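Local structure of putative uncharacterized protein PH0734 (Pyrococcus horikoshii, 3D79) at residues 72-76 against 129-133; 94-100 against 116-122. The protein is of unknown function but carries a PUA domain following a pre-PUA-like region, consistent with a possible role in RNA binding. All coordinates share one frame; numbering follows the deposited sequence.

Contact 1 (72-76 against 129-133); sequences DLIFP and DFVFV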
loop_
_atom_site.group_PDB
_atom_site.type_symbol
_atom_site.label_atom_id
_atom_site.label_comp_id
_atom_site.label_asym_id
_atom_site.label_seq_id
_atom_site.Cartn_x
_atom_site.Cartn_y
_atom_site.Cartn_z
ATOM N N ASP A 72 -1.150 -15.030 -2.660
ATOM C CA ASP A 72 -2.448 -14.702 -3.244
ATOM C C ASP A 72 -2.991 -13.362 -2.751
ATOM O O ASP A 72 -4.124 -12.989 -3.082
ATOM C CB ASP A 72 -3.461 -15.835 -3.009
ATOM C CG ASP A 72 -3.907 -15.941 -1.559
ATOM O OD1 ASP A 72 -5.075 -16.324 -1.324
ATOM O OD2 ASP A 72 -3.099 -15.653 -0.655
ATOM N N LEU A 73 -2.176 -12.631 -1.988
ATOM C CA LEU A 73 -2.609 -11.353 -1.412
ATOM C C LEU A 73 -2.006 -10.156 -2.135
ATOM O O LEU A 73 -0.810 -10.135 -2.426
ATOM C CB LEU A 73 -2.273 -11.280 0.082
ATOM C CG LEU A 73 -2.925 -12.298 1.027
ATOM C CD1 LEU A 73 -2.472 -12.030 2.454
ATOM C CD2 LEU A 73 -4.445 -12.273 0.936
ATOM N N ILE A 74 -2.847 -9.160 -2.409
ATOM C CA ILE A 74 -2.413 -7.979 -3.145
ATOM C C ILE A 74 -2.535 -6.696 -2.316
ATOM O O ILE A 74 -3.273 -6.636 -1.324
ATOM C CB ILE A 74 -3.174 -7.809 -4.509
ATOM C CG1 ILE A 74 -4.685 -7.681 -4.303
ATOM C CG2 ILE A 74 -2.882 -8.978 -5.444
ATOM C CD1 ILE A 74 -5.161 -6.282 -4.003
ATOM N N PHE A 75 -1.802 -5.674 -2.745
ATOM C CA PHE A 75 -1.920 -4.336 -2.174
ATOM C C PHE A 75 -1.373 -3.329 -3.179
ATOM O O PHE A 75 -0.465 -3.655 -3.936
ATOM C CB PHE A 75 -1.157 -4.220 -0.850
ATOM C CG PHE A 75 -1.619 -3.077 0.012
ATOM C CD1 PHE A 75 -2.861 -3.124 0.644
ATOM C CD2 PHE A 75 -0.817 -1.950 0.193
ATOM C CE1 PHE A 75 -3.303 -2.071 1.434
ATOM C CE2 PHE A 75 -1.249 -0.893 0.984
ATOM C CZ PHE A 75 -2.495 -0.952 1.609
ATOM N N PRO A 76 -1.942 -2.107 -3.220
ATOM C CA PRO A 76 -1.374 -1.117 -4.140
ATOM C C PRO A 76 0.124 -0.861 -3.964
ATOM O O PRO A 76 0.623 -0.805 -2.837
ATOM C CB PRO A 76 -2.160 0.161 -3.806
ATOM C CG PRO A 76 -3.455 -0.336 -3.283
ATOM C CD PRO A 76 -3.121 -1.577 -2.506
ATOM N N ASP A 129 -3.126 -6.418 9.150
ATOM C CA ASP A 129 -3.658 -5.734 7.960
ATOM C C ASP A 129 -2.545 -5.118 7.131
ATOM O O ASP A 129 -1.575 -4.584 7.684
ATOM C CB ASP A 129 -4.631 -4.613 8.359
ATOM C CG ASP A 129 -6.018 -5.116 8.750
ATOM O OD1 ASP A 129 -6.293 -6.335 8.664
ATOM O OD2 ASP A 129 -6.852 -4.269 9.136
ATOM N N PHE A 130 -2.692 -5.174 5.806
ATOM C CA PHE A 130 -1.871 -4.383 4.899
ATOM C C PHE A 130 -2.215 -2.917 5.117
ATOM O O PHE A 130 -3.390 -2.560 5.228
ATOM C CB PHE A 130 -2.200 -4.705 3.443
ATOM C CG PHE A 130 -1.457 -5.875 2.876
ATOM C CD1 PHE A 130 -0.088 -6.028 3.076
ATOM C CD2 PHE A 130 -2.130 -6.808 2.097
ATOM C CE1 PHE A 130 0.597 -7.112 2.526
ATOM C CE2 PHE A 130 -1.461 -7.891 1.544
ATOM C CZ PHE A 130 -0.090 -8.042 1.756
ATOM N N VAL A 131 -1.193 -2.070 5.168
ATOM C CA VAL A 131 -1.395 -0.629 5.343
ATOM C C VAL A 131 -0.473 0.136 4.398
ATOM O O VAL A 131 0.500 -0.419 3.892
ATOM C CB VAL A 131 -1.128 -0.171 6.808
ATOM C CG1 VAL A 131 -2.165 -0.779 7.773
ATOM C CG2 VAL A 131 0.307 -0.486 7.247
ATOM N N PHE A 132 -0.781 1.406 4.145
ATOM C CA PHE A 132 0.195 2.274 3.501
ATOM C C PHE A 132 0.605 3.390 4.447
ATOM O O PHE A 132 -0.131 3.733 5.378
ATOM C CB PHE A 132 -0.304 2.844 2.161
ATOM C CG PHE A 132 -1.428 3.823 2.298
ATOM C CD1 PHE A 132 -1.171 5.184 2.417
ATOM C CD2 PHE A 132 -2.750 3.385 2.308
ATOM C CE1 PHE A 132 -2.213 6.095 2.560
ATOM C CE2 PHE A 132 -3.797 4.291 2.438
ATOM C CZ PHE A 132 -3.523 5.646 2.567
ATOM N N VAL A 133 1.785 3.943 4.191
ATOM C CA VAL A 133 2.383 4.965 5.035
ATOM C C VAL A 133 2.477 6.247 4.222
ATOM O O VAL A 133 3.003 6.235 3.115
ATOM C CB VAL A 133 3.796 4.544 5.504
ATOM C CG1 VAL A 133 4.373 5.576 6.474
ATOM C CG2 VAL A 133 3.758 3.153 6.151
#
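Phe75 and Phe130 carry this contact, which is mostly between apolar side chains. The two side chains point opposite ways and lie alongside each other. Their rings are tilted, with centroids 5.3 Å apart and planes at 36°. Each beta carbon sits on the partner's ring. Phe130 CB lies over one face of the Phe75 ring, 3.3 Å from Phe75 CD1. In return, Phe75 CB makes a CH-pi contact with the face of Phe130, 4.2 Å from the ring centroid. The Phe75 ring has CG anti to the backbone N (chi1 -160°), which carries it across to 129-133.

Strands 73-76 and 130-133 run nearly parallel, at 18°, yet their axes stay 8.2 Å apart. No hydrogen bond joins them. They belong to two sheets: 73-76 is an outer strand of the antiparallel sheet in the pre-PUA-like region, and 130-135 belongs to the mixed sheet of the PUA domain. The contact thus joins the two sheets through side chains, consistent with an interface between the pre-PUA-like and PUA parts.

Smaller contacts extend it. Leu73 CB meets the edge of the Phe130 ring, 3.8 Å from Phe130 CE2. The far end of Phe75 reaches Phe132, with Phe75 CE2 4.0 Å from Phe132 CB. Backbone oxygens also border the rings: Val131 O is 3.4 Å from Phe75 CE2, and Ile74 O is 3.6 Å from Phe130 CD2. Replacing Phe75 by an alanine is likely to open a gap between the strands and leave Phe130 CB without the ring it lies over. Met31 of helix 18-32 and Ile144 of strand 141-147 also touch Phe75.

Contact 2 (94-100 against 116-122); sequences PRRVVVD and PGIVDAD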
loop_
_atom_site.group_PDB
_atom_site.type_symbol
_atom_site.label_atom_id
_atom_site.label_comp_id
_atom_site.label_asym_id
_atom_site.label_seq_id
_atom_site.Cartn_x
_atom_site.Cartn_y
_atom_site.Cartn_z
ATOM N N PRO A 94 -8.740 4.934 3.992
ATOM C CA PRO A 94 -8.661 3.712 4.777
ATOM C C PRO A 94 -7.269 3.103 4.663
ATOM O O PRO A 94 -6.581 3.304 3.648
ATOM C CB PRO A 94 -9.684 2.774 4.115
ATOM C CG PRO A 94 -10.489 3.611 3.203
ATOM C CD PRO A 94 -9.682 4.814 2.861
ATOM N N ARG A 95 -6.873 2.384 5.709
ATOM C CA ARG A 95 -5.582 1.684 5.803
ATOM C C ARG A 95 -4.363 2.609 5.839
ATOM O O ARG A 95 -3.238 2.163 5.630
ATOM C CB ARG A 95 -5.420 0.631 4.696
ATOM C CG ARG A 95 -6.481 -0.461 4.693
ATOM C CD ARG A 95 -6.504 -1.234 6.012
ATOM N NE ARG A 95 -7.466 -2.338 6.006
ATOM C CZ ARG A 95 -7.203 -3.577 5.594
ATOM N NH1 ARG A 95 -6.001 -3.903 5.125
ATOM N NH2 ARG A 95 -8.163 -4.493 5.640
ATOM N N ARG A 96 -4.594 3.890 6.120
ATOM C CA ARG A 96 -3.518 4.871 6.210
ATOM C C ARG A 96 -2.780 4.814 7.542
ATOM O O ARG A 96 -3.364 4.560 8.603
ATOM C CB ARG A 96 -4.057 6.297 6.009
ATOM C CG ARG A 96 -4.708 6.873 7.258
ATOM C CD ARG A 96 -5.330 8.238 7.007
ATOM N NE ARG A 96 -6.077 8.703 8.176
ATOM C CZ ARG A 96 -7.322 8.335 8.476
ATOM N NH1 ARG A 96 -7.986 7.484 7.696
ATOM N NH2 ARG A 96 -7.907 8.808 9.571
ATOM N N VAL A 97 -1.481 5.060 7.451
ATOM C CA VAL A 97 -0.637 5.353 8.603
ATOM C C VAL A 97 0.076 6.651 8.258
ATOM O O VAL A 97 0.859 6.704 7.308
ATOM C CB VAL A 97 0.376 4.218 8.862
ATOM C CG1 VAL A 97 1.288 4.583 10.023
ATOM C CG2 VAL A 97 -0.366 2.908 9.136
ATOM N N VAL A 98 -0.229 7.713 9.003
ATOM C CA VAL A 98 0.319 9.038 8.701
ATOM C C VAL A 98 1.470 9.353 9.649
ATOM O O VAL A 98 1.303 9.261 10.865
ATOM C CB VAL A 98 -0.760 10.141 8.811
ATOM C CG1 VAL A 98 -0.236 11.436 8.221
ATOM C CG2 VAL A 98 -2.031 9.701 8.081
ATOM N N VAL A 99 2.617 9.718 9.080
ATOM C CA VAL A 99 3.830 10.004 9.864
ATOM C C VAL A 99 4.278 11.466 9.778
ATOM O O VAL A 99 3.962 12.176 8.810
ATOM C CB VAL A 99 5.026 9.069 9.484
ATOM C CG1 VAL A 99 4.671 7.608 9.724
ATOM C CG2 VAL A 99 5.494 9.297 8.056
ATOM N N ASP A 100 5.011 11.902 10.802
ATOM C CA ASP A 100 5.586 13.247 10.826
ATOM C C ASP A 100 6.832 13.352 9.943
ATOM O O ASP A 100 7.343 12.338 9.463
ATOM C CB ASP A 100 5.830 13.763 12.264
ATOM C CG ASP A 100 6.790 12.891 13.096
ATOM O OD1 ASP A 100 7.648 12.162 12.551
ATOM O OD2 ASP A 100 6.699 12.977 14.341
ATOM N N PRO A 116 6.298 6.366 17.801
ATOM C CA PRO A 116 6.459 7.804 18.101
ATOM C C PRO A 116 6.299 8.761 16.912
ATOM O O PRO A 116 5.996 9.940 17.123
ATOM C CB PRO A 116 7.874 7.902 18.687
ATOM C CG PRO A 116 8.562 6.626 18.320
ATOM C CD PRO A 116 7.480 5.586 18.222
ATOM N N GLY A 117 6.482 8.261 15.692
ATOM C CA GLY A 117 6.419 9.085 14.478
ATOM C C GLY A 117 5.058 9.131 13.806
ATOM O O GLY A 117 4.894 9.800 12.785
ATOM N N ILE A 118 4.097 8.408 14.366
ATOM C CA ILE A 118 2.751 8.324 13.791
ATOM C C ILE A 118 1.860 9.435 14.339
ATOM O O ILE A 118 1.665 9.540 15.553
ATOM C CB ILE A 118 2.120 6.926 14.031
ATOM C CG1 ILE A 118 2.920 5.860 13.272
ATOM C CG2 ILE A 118 0.633 6.903 13.603
ATOM C CD1 ILE A 118 2.515 4.435 13.571
ATOM N N VAL A 119 1.308 10.239 13.428
ATOM C CA VAL A 119 0.423 11.354 13.795
ATOM C C VAL A 119 -1.067 11.024 13.614
ATOM O O VAL A 119 -1.935 11.688 14.194
ATOM C CB VAL A 119 0.790 12.665 13.053
ATOM C CG1 VAL A 119 2.185 13.134 13.452
ATOM C CG2 VAL A 119 0.685 12.505 11.548
ATOM N N ASP A 120 -1.357 10.009 12.802
ATOM C CA ASP A 120 -2.729 9.551 12.589
ATOM C C ASP A 120 -2.688 8.176 11.949
ATOM O O ASP A 120 -1.696 7.808 11.329
ATOM C CB ASP A 120 -3.492 10.520 11.671
ATOM C CG ASP A 120 -4.976 10.207 11.586
ATOM O OD1 ASP A 120 -5.542 9.713 12.583
ATOM O OD2 ASP A 120 -5.581 10.454 10.511
ATOM N N ALA A 121 -3.773 7.425 12.117
ATOM C CA ALA A 121 -3.927 6.113 11.507
ATOM C C ALA A 121 -5.410 5.810 11.380
ATOM O O ALA A 121 -6.220 6.311 12.159
ATOM C CB ALA A 121 -3.221 5.036 12.350
ATOM N N ASP A 122 -5.762 5.012 10.384
ATOM C CA ASP A 122 -7.133 4.546 10.228
ATOM C C ASP A 122 -7.492 3.629 11.395
ATOM O O ASP A 122 -6.879 2.582 11.574
ATOM C CB ASP A 122 -7.270 3.814 8.890
ATOM C CG ASP A 122 -8.620 3.142 8.715
ATOM O OD1 ASP A 122 -9.595 3.533 9.396
ATOM O OD2 ASP A 122 -8.695 2.224 7.877
HETATM O O HOH W 1 -10.316 6.251 8.713
HETATM O O HOH W 2 4.557 11.761 15.907
#
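Arg96 leaves its backbone with CG between the backbone N and the carbonyl carbon (chi1 80°), then runs extended to NE. Asp120 turns its carboxylate anti to its own N (chi1 -171°). The guanidinium thus meets Asp120 side-on, and the two make a salt bridge. NE and NH2 of Arg96 both donate to the single atom Asp120 OD2, NE at 3.0 Å. The oxygen lies in the guanidinium plane, but the guanidinium and carboxylate planes are 53° apart. NE meets OD2 from above the carboxylate plane and NH2 on its syn side, both from the same face. The backbone at Asp122 N covers one face of the guanidinium.

Asp122 closes the end by Pro94 and Arg95. Its OD2 accepts an almost straight bond from Arg95 N at 2.8 Å, on the anti side of the carboxylate. A water links Asp122 OD1 to Arg96 NH1. NH1 also donates to Trp93 O, and Asp122 OD1 also accepts from Gly124 N.

The backbones pair antiparallel. Asp122 N donates to Arg96 O, and Val98 N donates to Asp120 O at 2.8 Å. A classic beta bulge follows, where Val119 and Asp120 both face Val98. Val119 N bonds Val98 O at 2.7 Å, while the bond from Asp120 N to that oxygen is weak. Beyond the bulge, Asp100 N bonds Gly117 O at 2.9 Å. A second water joins Asp100 OD2 to Pro116 O.

Val97 CG1 packs on Ile118 CD1 at 3.8 Å, on the face shared with Val99 and Ala121. Val98 and Asp120 point to the other. Met154 of helix 151-156 touches Val97, Ile118 and Ala121, and strand 130-135 flanks 96-99 in parallel along its other edge.

In the fold
Contact 1 is mostly buried and lies near the centre of the chain. Contact 2 is only partly buried and sits farther out, about 15 Å away between centres. Contact 1 joins two sheets through aromatic side chains. Contact 2 joins neighbouring strands within one sheet, so backbone bonds dominate, and charged side chains and two waters add to them. The two share the mixed sheet of the PUA domain, where strand 130-135 lies beside 96-99. Phe132 O is 2.8 Å from Val97 N, a probable hydrogen bond. Phe130 O probably accepts from Arg95 NH1. Phe130 of strand 130-135 turns to 72-76, while the strand's backbone pairs with 96-99.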